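Xylose isomerase domain protein (Alicyclobacillus acidocaldarius subsp. acidocaldarius, PDB 3U0H) is a TIM-barrel protein of the xylose isomerase-like family that probably acts as an isomerase, its substrate not established. Local coordinates at residues V33-F37 / H38-A42; R125-A128 / V129-P133; A241-R244 / G245-A249. One frame throughout, in Å; residues are numbered along the deposited sequence.

In the fold
All three contacts sit round one closed barrel of eight parallel strands. Contact 1 begins at the end of strand 32-33, where the chain leaves the barrel for helix 37-47; contact 3 does the reverse, leading from helix 231-241 into strand 246-249. Contact 2 lies on the outer layer, in helix 113-131. Centres of contacts 1 and 3 are 20 Å apart, their nearest atoms about 5 Å; Tyr203 links them, bonding Asp34 and touching Ala248. Contacts 2 and 3 stay about 15 Å apart at their nearest atoms, but both reach the second subunit. As in other TIM barrels, the active site probably lies at the C-terminal strand ends, where Asp34 holds a 1,2-ethanediol, probably from the crystallisation liquor.

Contact 1 of 3, residues V33-F37 / H38-A42; sequences VDVPF and HWLEA. With EDO (1,2-ethanediol), chain F.
Val35 and Trp39 are brought together by their first torsions: chi1 of 179° puts Val35 CG1 beside its own carbonyl carbon, facing the turn that follows, and chi1 of -65° sets the indole beside Trp39 N, alongside Pro36. The valine methyl CG1 reaches Trp39 CB at 3.7 Å and touches CD2 of Leu40 as well. Pro36 CD lies over one face of the indole, 4.0 Å from the centroid of the five-membered ring of Trp39, in a CH-pi contact. This is the start of a barrel helix: Pro36 is the N-cap of helix 37-47, and its O accepts Trp39 N at 3.0 Å, from above the carbonyl plane. With an alanine in place of Trp39, Pro36 would probably lose its aromatic cover and a gap would open beside Tyr21, whose ring meets the indole. One turn on, Glu41 N bonds Phe37 O almost straight, at 2.7 Å. Glu41 OE2 comes to the edge of the Phe37 ring, 3.3 Å from CE2, with carboxylate and ring planes 68° apart; it also has a long, weak ion pair with Arg89 NE. Before the turn, Asp34 OD1 accepts O1 of the 1,2-ethanediol at 2.7 Å, and Asp34 OD2 is hydrogen-bonded to Tyr203 OH.

Contact 2 of 3, residues R125-A128 / V129-P133; sequences RQVA and VELLP
Glu130, near the C-terminal end of helix 113-131, an outer helix of the TIM barrel, sets its CB and CG against carbonyls of the preceding turn. Its CB lies 3.7 Å from Val127 O. CG, placed beside the backbone N (chi1 -71°), leans back to within 3.6 Å of Gln126 O; the bend at the second torsion (chi2 -57°) then turns CD away from that backward run, with OE2 on the side of a water. OE2 accepts a hydrogen bond from this water, which also donates to Gln126 O. That carbonyl is therefore gripped twice, by the water and by Glu130 N at 3.1 Å. Val129 N makes the regular helical bond to Arg125 O at 2.8 Å, and its CG2 leans against the same oxygen. Further on the helix tightens: Leu131 N reaches Ala128 O at 3.0 Å from well above the carbonyl plane, and keeps only a weak bond to Val127 O. Ala128 O has a further partner in Asn173 ND2. Leu131 touches Val138 of strand 137-141, while Val127 packs against Leu83 and Leu86. The guanidinium of Arg125 heads away from this turn to Ile169 O and, across the interface, to Glu167 O of the third subunit, while Leu132 packs on Leu132 of the second subunit. Between the two buried side chains, Val127 CG1 and Leu131 CD1 lie 4.2 Å apart.

Contact 3 of 3, residues A241-R244 / G245-A249; sequences AGYR and GPVAA
The Tyr243 side chain reaches forward along the chain and meets Gly245, Pro246 and Val247. With CG anti to the backbone N (chi1 -176°) the ring runs beside the backbone that follows it, and its second torsion of 73° turns one face to Gly245, whose N sits 3.6 Å above the ring plane of Tyr243, toward the rim. The hydroxyl at the end of the ring donates to Pro246 O at 2.6 Å, a short bond in which the acceptor lies at the ring edge, in its plane, while the donor is tilted from the carbonyl plane. This bond fixes where the tip of the ring sits; Gly245 at the face and Val247 CG2 at the edge, 4.2 Å from Tyr243 CE2, bear on its rotation. The contact spans the alpha-to-beta connection of the TIM barrel and the first residues of strand 246-249, the last of the eight. Gly242, with positive phi, is the C-prime residue of a Schellman motif that ends helix 231-241. Gly245 has a tight setting: a CB there would clash with Pro246 CD and crowd the tyrosine hydroxyl. Buried Tyr243 also rests on Val201 and Val204 of the neighbouring strand 201-206. The chain of Arg244, bent at its second torsion, curls back so that NH1 meets Tyr243 O at 2.9 Å; NH1 comes from above the carbonyl plane, not on a lone pair, whereas the oxygen lies almost in the guanidinium plane. NH1 also reaches Tyr239 O, and NE forms a salt bridge with Glu53 of the second subunit.

Contact 1 of 3, residues V33-F37 / H38-A42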
ATOM      1  N   VAL A  33      29.946  11.917  12.592  1.00 28.13           N
ATOM      2  CA  VAL A  33      29.450  12.522  13.832  1.00 25.56           C
ATOM      3  C   VAL A  33      27.938  12.350  14.000  1.00 24.86           C
ATOM      4  O   VAL A  33      27.167  12.523  13.059  1.00 20.39           O
ATOM      5  CB  VAL A  33      29.819  13.991  13.976  1.00 25.20           C
ATOM      6  CG1 VAL A  33      31.305  14.096  14.241  1.00 26.20           C
ATOM      7  CG2 VAL A  33      29.377  14.793  12.768  1.00 22.09           C
ATOM      8  N   ASP A  34      27.574  11.928  15.208  1.00 25.51           N
ATOM      9  CA  ASP A  34      26.220  11.937  15.694  1.00 25.53           C
ATOM     10  C   ASP A  34      26.000  13.326  16.343  1.00 25.60           C
ATOM     11  O   ASP A  34      26.762  13.780  17.225  1.00 25.66           O
ATOM     12  CB  ASP A  34      26.031  10.802  16.705  1.00 27.51           C
ATOM     13  CG  ASP A  34      24.560  10.580  17.067  1.00 30.18           C
ATOM     14  OD1 ASP A  34      23.838  11.567  17.225  1.00 35.62           O
ATOM     15  OD2 ASP A  34      24.115   9.434  17.184  1.00 30.93           O
ATOM     16  N   VAL A  35      25.018  14.028  15.823  1.00 23.28           N
ATOM     17  CA  VAL A  35      24.615  15.334  16.316  1.00 23.27           C
ATOM     18  C   VAL A  35      23.102  15.295  16.424  1.00 22.52           C
ATOM     19  O   VAL A  35      22.443  14.999  15.455  1.00 21.71           O
ATOM     20  CB  VAL A  35      25.013  16.447  15.356  1.00 22.12           C
ATOM     21  CG1 VAL A  35      24.545  17.813  15.897  1.00 22.99           C
ATOM     22  CG2 VAL A  35      26.534  16.441  15.134  1.00 23.65           C
ATOM     23  N   PRO A  36      22.543  15.582  17.621  1.00 23.90           N
ATOM     24  CA  PRO A  36      21.097  15.717  17.720  1.00 24.22           C
ATOM     25  C   PRO A  36      20.521  16.853  16.815  1.00 24.22           C
ATOM     26  O   PRO A  36      21.162  17.909  16.584  1.00 22.35           O
ATOM     27  CB  PRO A  36      20.863  15.997  19.223  1.00 26.30           C
ATOM     28  CG  PRO A  36      22.122  15.667  19.947  1.00 25.75           C
ATOM     29  CD  PRO A  36      23.229  15.602  18.934  1.00 25.71           C
ATOM     30  N   PHE A  37      19.316  16.648  16.300  1.00 24.46           N
ATOM     31  CA  PHE A  37      18.751  17.552  15.292  1.00 24.81           C
ATOM     32  C   PHE A  37      18.520  19.005  15.810  1.00 25.75           C
ATOM     33  O   PHE A  37      18.699  19.989  15.044  1.00 24.51           O
ATOM     34  CB  PHE A  37      17.423  16.983  14.709  1.00 27.52           C
ATOM     35  CG  PHE A  37      16.777  17.916  13.680  1.00 30.04           C
ATOM     36  CD1 PHE A  37      17.339  18.061  12.425  1.00 27.17           C
ATOM     37  CD2 PHE A  37      15.703  18.714  14.019  1.00 30.44           C
ATOM     38  CE1 PHE A  37      16.814  18.922  11.515  1.00 29.41           C
ATOM     39  CE2 PHE A  37      15.154  19.595  13.095  1.00 31.22           C
ATOM     40  CZ  PHE A  37      15.705  19.689  11.837  1.00 31.17           C
ATOM     41  N   HIS A  38      18.081  19.140  17.069  1.00 25.08           N
ATOM     42  CA  HIS A  38      17.940  20.466  17.713  1.00 24.53           C
ATOM     43  C   HIS A  38      19.204  21.246  17.600  1.00 24.38           C
ATOM     44  O   HIS A  38      19.147  22.482  17.447  1.00 23.68           O
ATOM     45  CB  HIS A  38      17.539  20.367  19.192  1.00 28.24           C
ATOM     46  CG  HIS A  38      16.052  20.247  19.423  1.00 34.40           C
ATOM     47  ND1 HIS A  38      15.113  20.513  18.445  1.00 41.90           N
ATOM     48  CD2 HIS A  38      15.326  19.918  20.583  1.00 42.09           C
ATOM     49  CE1 HIS A  38      13.863  20.353  18.968  1.00 41.25           C
ATOM     50  NE2 HIS A  38      13.998  19.998  20.281  1.00 43.61           N
ATOM     51  N   TRP A  39      20.360  20.589  17.614  1.00 23.13           N
ATOM     52  CA  TRP A  39      21.575  21.373  17.487  1.00 24.42           C
ATOM     53  C   TRP A  39      21.664  21.937  16.111  1.00 25.52           C
ATOM     54  O   TRP A  39      21.931  23.126  15.914  1.00 26.07           O
ATOM     55  CB  TRP A  39      22.791  20.544  17.698  1.00 26.78           C
ATOM     56  CG  TRP A  39      23.014  19.938  19.044  1.00 28.69           C
ATOM     57  CD1 TRP A  39      22.068  19.338  19.944  1.00 28.77           C
ATOM     58  CD2 TRP A  39      24.333  19.780  19.678  1.00 29.46           C
ATOM     59  NE1 TRP A  39      22.709  18.834  21.054  1.00 30.41           N
ATOM     60  CE2 TRP A  39      24.100  19.077  20.952  1.00 31.41           C
ATOM     61  CE3 TRP A  39      25.616  20.138  19.328  1.00 28.50           C
ATOM     62  CZ2 TRP A  39      25.147  18.759  21.796  1.00 30.95           C
ATOM     63  CZ3 TRP A  39      26.665  19.834  20.199  1.00 29.33           C
ATOM     64  CH2 TRP A  39      26.437  19.157  21.395  1.00 30.00           C
ATOM     65  N   LEU A  40      21.413  21.083  15.128  1.00 25.94           N
ATOM     66  CA  LEU A  40      21.494  21.504  13.743  1.00 27.02           C
ATOM     67  C   LEU A  40      20.407  22.546  13.396  1.00 28.00           C
ATOM     68  O   LEU A  40      20.656  23.480  12.643  1.00 28.49           O
ATOM     69  CB  LEU A  40      21.377  20.281  12.832  1.00 26.64           C
ATOM     70  CG  LEU A  40      22.373  19.129  13.006  1.00 25.98           C
ATOM     71  CD1 LEU A  40      21.954  17.951  12.154  1.00 22.91           C
ATOM     72  CD2 LEU A  40      23.790  19.599  12.692  1.00 27.48           C
ATOM     73  N   GLU A  41      19.200  22.345  13.920  1.00 31.23           N
ATOM     74  CA  GLU A  41      18.070  23.266  13.755  1.00 32.34           C
ATOM     75  C   GLU A  41      18.330  24.668  14.314  1.00 35.95           C
ATOM     76  O   GLU A  41      17.932  25.656  13.697  1.00 37.70           O
ATOM     77  CB  GLU A  41      16.868  22.711  14.484  1.00 33.68           C
ATOM     78  CG  GLU A  41      15.573  23.393  14.119  1.00 39.22           C
ATOM     79  CD  GLU A  41      14.385  22.716  14.769  1.00 48.48           C
ATOM     80  OE1 GLU A  41      14.325  22.605  16.031  1.00 59.87           O
ATOM     81  OE2 GLU A  41      13.490  22.297  14.007  1.00 60.23           O
ATOM     82  N   ALA A  42      18.964  24.738  15.495  1.00 36.40           N
ATOM     83  CA  ALA A  42      19.365  26.011  16.144  1.00 34.73           C
ATOM     84  C   ALA A  42      20.281  26.787  15.223  1.00 35.09           C
ATOM     85  O   ALA A  42      20.067  27.961  14.987  1.00 34.75           O
ATOM     86  CB  ALA A  42      20.074  25.748  17.475  1.00 32.37           C
TER
HETATM   87  C1  EDO F 282      20.794  11.608  18.727  1.00 58.20           C
HETATM   88  O1  EDO F 282      22.099  11.997  19.262  1.00 58.57           O
HETATM   89  C2  EDO F 282      20.806  11.334  17.212  1.00 57.52           C
HETATM   90  O2  EDO F 282      21.544  10.141  16.827  1.00 52.05           O

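Contact 2 of 3, residues R125-A128 / V129-P133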
ATOM      1  N   ARG A 125       4.529   3.783  11.498  1.00 18.69           N
ATOM      2  CA  ARG A 125       4.224   3.442  10.108  1.00 16.68           C
ATOM      3  C   ARG A 125       4.147   4.739   9.294  1.00 17.25           C
ATOM      4  O   ARG A 125       4.736   4.851   8.201  1.00 17.46           O
ATOM      5  CB  ARG A 125       2.895   2.675  10.040  1.00 16.10           C
ATOM      6  CG  ARG A 125       2.417   2.349   8.648  1.00 17.50           C
ATOM      7  CD  ARG A 125       0.933   1.876   8.672  1.00 18.74           C
ATOM      8  NE  ARG A 125       0.764   0.851   9.681  1.00 20.32           N
ATOM      9  CZ  ARG A 125      -0.312   0.578  10.430  1.00 20.38           C
ATOM     10  NH1 ARG A 125      -1.445   1.220  10.301  1.00 17.32           N
ATOM     11  NH2 ARG A 125      -0.193  -0.409  11.343  1.00 20.85           N
ATOM     12  N   GLN A 126       3.365   5.694   9.794  1.00 17.66           N
ATOM     13  CA  GLN A 126       3.253   7.015   9.149  1.00 18.10           C
ATOM     14  C   GLN A 126       4.640   7.673   9.027  1.00 18.37           C
ATOM     15  O   GLN A 126       4.973   8.231   8.001  1.00 19.93           O
ATOM     16  CB  GLN A 126       2.266   7.898   9.884  1.00 18.79           C
ATOM     17  CG  GLN A 126       0.796   7.512   9.692  1.00 19.69           C
ATOM     18  CD  GLN A 126      -0.161   8.399  10.501  1.00 20.32           C
ATOM     19  OE1 GLN A 126       0.048   8.657  11.675  1.00 21.23           O
ATOM     20  NE2 GLN A 126      -1.189   8.869   9.864  1.00 20.23           N
ATOM     21  N   VAL A 127       5.458   7.589  10.055  1.00 19.17           N
ATOM     22  CA  VAL A 127       6.788   8.157   9.976  1.00 18.74           C
ATOM     23  C   VAL A 127       7.595   7.449   8.891  1.00 20.01           C
ATOM     24  O   VAL A 127       8.206   8.118   8.050  1.00 18.30           O
ATOM     25  CB  VAL A 127       7.474   8.109  11.322  1.00 19.06           C
ATOM     26  CG1 VAL A 127       8.987   8.388  11.229  1.00 18.34           C
ATOM     27  CG2 VAL A 127       6.813   9.121  12.258  1.00 19.17           C
ATOM     28  N   ALA A 128       7.557   6.118   8.888  1.00 19.55           N
ATOM     29  CA  ALA A 128       8.340   5.336   7.950  1.00 19.61           C
ATOM     30  C   ALA A 128       7.908   5.628   6.532  1.00 20.28           C
ATOM     31  O   ALA A 128       8.722   5.745   5.653  1.00 21.09           O
ATOM     32  CB  ALA A 128       8.140   3.862   8.225  1.00 19.39           C
ATOM     33  N   VAL A 129       6.614   5.740   6.313  1.00 20.41           N
ATOM     34  CA  VAL A 129       6.078   6.092   5.014  1.00 21.03           C
ATOM     35  C   VAL A 129       6.540   7.466   4.518  1.00 21.51           C
ATOM     36  O   VAL A 129       6.892   7.584   3.337  1.00 23.17           O
ATOM     37  CB  VAL A 129       4.540   6.005   4.981  1.00 20.88           C
ATOM     38  CG1 VAL A 129       3.959   6.649   3.703  1.00 16.97           C
ATOM     39  CG2 VAL A 129       4.115   4.544   5.128  1.00 19.88           C
ATOM     40  N   GLU A 130       6.630   8.478   5.376  1.00 21.67           N
ATOM     41  CA  GLU A 130       7.089   9.801   4.911  1.00 22.85           C
ATOM     42  C   GLU A 130       8.529   9.671   4.456  1.00 21.85           C
ATOM     43  O   GLU A 130       9.022  10.517   3.692  1.00 20.62           O
ATOM     44  CB  GLU A 130       7.013  10.901   5.998  1.00 27.35           C
ATOM     45  CG  GLU A 130       5.600  11.330   6.346  1.00 30.48           C
ATOM     46  CD  GLU A 130       4.874  11.807   5.111  1.00 32.21           C
ATOM     47  OE1 GLU A 130       5.468  12.613   4.379  1.00 36.43           O
ATOM     48  OE2 GLU A 130       3.761  11.338   4.826  1.00 36.17           O
ATOM     49  N   LEU A 131       9.198   8.611   4.889  1.00 18.65           N
ATOM     50  CA  LEU A 131      10.648   8.524   4.597  1.00 20.26           C
ATOM     51  C   LEU A 131      10.979   7.634   3.384  1.00 19.14           C
ATOM     52  O   LEU A 131      12.112   7.613   2.913  1.00 20.96           O
ATOM     53  CB  LEU A 131      11.435   8.094   5.848  1.00 18.68           C
ATOM     54  CG  LEU A 131      11.460   9.075   7.034  1.00 18.83           C
ATOM     55  CD1 LEU A 131      12.001   8.317   8.253  1.00 19.16           C
ATOM     56  CD2 LEU A 131      12.349  10.296   6.780  1.00 19.48           C
ATOM     57  N   LEU A 132       9.988   6.917   2.864  1.00 17.84           N
ATOM     58  CA  LEU A 132      10.230   6.039   1.720  1.00 18.26           C
ATOM     59  C   LEU A 132      10.763   6.804   0.505  1.00 17.99           C
ATOM     60  O   LEU A 132      11.638   6.288  -0.112  1.00 18.75           O
ATOM     61  CB  LEU A 132       8.976   5.220   1.342  1.00 19.13           C
ATOM     62  CG  LEU A 132       8.529   4.178   2.394  1.00 21.23           C
ATOM     63  CD1 LEU A 132       7.124   3.564   2.129  1.00 21.56           C
ATOM     64  CD2 LEU A 132       9.605   3.084   2.482  1.00 21.68           C
ATOM     65  N   PRO A 133      10.276   8.061   0.204  1.00 19.19           N
ATOM     66  CA  PRO A 133      10.776   8.739  -0.973  1.00 19.12           C
ATOM     67  C   PRO A 133      12.229   9.143  -0.888  1.00 22.38           C
ATOM     68  O   PRO A 133      12.850   9.401  -1.948  1.00 21.17           O
ATOM     69  CB  PRO A 133       9.918   9.987  -1.082  1.00 20.81           C
ATOM     70  CG  PRO A 133       8.695   9.740  -0.240  1.00 20.35           C
ATOM     71  CD  PRO A 133       9.130   8.782   0.816  1.00 18.83           C
TER
HETATM   72  O   HOH W   1       2.763   9.136   6.436  1.00 34.18           O

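Contact 3 of 3, residues A241-R244 / G245-A249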
ATOM      1  N   ALA A 241      26.070  -9.917   9.801  1.00 24.20           N
ATOM      2  CA  ALA A 241      24.809  -9.384   9.281  1.00 23.86           C
ATOM      3  C   ALA A 241      24.991  -8.638   7.986  1.00 23.17           C
ATOM      4  O   ALA A 241      24.138  -8.724   7.128  1.00 26.58           O
ATOM      5  CB  ALA A 241      24.168  -8.476  10.284  1.00 21.38           C
ATOM      6  N   GLY A 242      26.076  -7.858   7.881  1.00 22.95           N
ATOM      7  CA  GLY A 242      26.358  -7.023   6.735  1.00 22.39           C
ATOM      8  C   GLY A 242      26.287  -5.531   7.034  1.00 23.28           C
ATOM      9  O   GLY A 242      26.140  -4.724   6.145  1.00 24.25           O
ATOM     10  N   TYR A 243      26.396  -5.131   8.284  1.00 25.71           N
ATOM     11  CA  TYR A 243      26.405  -3.699   8.609  1.00 25.88           C
ATOM     12  C   TYR A 243      27.745  -3.048   8.247  1.00 25.11           C
ATOM     13  O   TYR A 243      28.793  -3.598   8.556  1.00 22.13           O
ATOM     14  CB  TYR A 243      26.169  -3.528  10.081  1.00 26.87           C
ATOM     15  CG  TYR A 243      26.076  -2.094  10.493  1.00 25.19           C
ATOM     16  CD1 TYR A 243      24.949  -1.363  10.179  1.00 23.41           C
ATOM     17  CD2 TYR A 243      27.107  -1.477  11.218  1.00 23.96           C
ATOM     18  CE1 TYR A 243      24.842  -0.047  10.552  1.00 25.58           C
ATOM     19  CE2 TYR A 243      27.022  -0.134  11.599  1.00 24.24           C
ATOM     20  CZ  TYR A 243      25.876   0.576  11.274  1.00 24.60           C
ATOM     21  OH  TYR A 243      25.708   1.907  11.618  1.00 25.52           O
ATOM     22  N   ARG A 244      27.690  -1.900   7.579  1.00 26.00           N
ATOM     23  CA  ARG A 244      28.887  -1.227   7.081  1.00 30.63           C
ATOM     24  C   ARG A 244      28.759   0.278   7.271  1.00 36.29           C
ATOM     25  O   ARG A 244      28.864   1.031   6.287  1.00 49.67           O
ATOM     26  CB  ARG A 244      29.096  -1.474   5.557  1.00 27.65           C
ATOM     27  CG  ARG A 244      29.252  -2.926   5.145  1.00 25.22           C
ATOM     28  CD  ARG A 244      30.542  -3.533   5.664  1.00 22.63           C
ATOM     29  NE  ARG A 244      30.721  -4.909   5.201  1.00 21.93           N
ATOM     30  CZ  ARG A 244      30.334  -6.010   5.835  1.00 22.86           C
ATOM     31  NH1 ARG A 244      29.691  -5.940   7.037  1.00 20.39           N
ATOM     32  NH2 ARG A 244      30.558  -7.218   5.239  1.00 21.30           N
ATOM     33  N   GLY A 245      28.530   0.730   8.491  1.00 30.81           N
ATOM     34  CA  GLY A 245      28.410   2.148   8.742  1.00 28.20           C
ATOM     35  C   GLY A 245      28.927   2.523  10.112  1.00 27.58           C
ATOM     36  O   GLY A 245      29.821   1.874  10.649  1.00 26.66           O
ATOM     37  N   PRO A 246      28.395   3.616  10.669  1.00 27.82           N
ATOM     38  CA  PRO A 246      28.933   4.183  11.892  1.00 25.48           C
ATOM     39  C   PRO A 246      28.531   3.442  13.126  1.00 23.55           C
ATOM     40  O   PRO A 246      27.376   2.948  13.253  1.00 21.15           O
ATOM     41  CB  PRO A 246      28.300   5.583  11.937  1.00 29.23           C
ATOM     42  CG  PRO A 246      27.064   5.469  11.101  1.00 29.41           C
ATOM     43  CD  PRO A 246      27.522   4.583   9.980  1.00 29.60           C
ATOM     44  N   VAL A 247      29.479   3.390  14.031  1.00 21.87           N
ATOM     45  CA  VAL A 247      29.288   2.831  15.360  1.00 22.22           C
ATOM     46  C   VAL A 247      29.568   3.921  16.372  1.00 24.57           C
ATOM     47  O   VAL A 247      30.725   4.327  16.576  1.00 21.74           O
ATOM     48  CB  VAL A 247      30.252   1.672  15.549  1.00 22.54           C
ATOM     49  CG1 VAL A 247      30.150   1.071  16.924  1.00 23.07           C
ATOM     50  CG2 VAL A 247      30.045   0.627  14.437  1.00 19.85           C
ATOM     51  N   ALA A 248      28.504   4.385  17.030  1.00 24.08           N
ATOM     52  CA  ALA A 248      28.625   5.509  17.965  1.00 24.53           C
ATOM     53  C   ALA A 248      28.760   5.078  19.398  1.00 25.60           C
ATOM     54  O   ALA A 248      28.008   4.221  19.863  1.00 30.53           O
ATOM     55  CB  ALA A 248      27.442   6.417  17.834  1.00 23.25           C
ATOM     56  N   ALA A 249      29.703   5.685  20.113  1.00 26.36           N
ATOM     57  CA  ALA A 249      29.859   5.422  21.544  1.00 26.42           C
ATOM     58  C   ALA A 249      28.887   6.301  22.336  1.00 26.41           C
ATOM     59  O   ALA A 249      29.258   7.402  22.777  1.00 27.16           O
ATOM     60  CB  ALA A 249      31.281   5.673  21.979  1.00 27.20           C
TER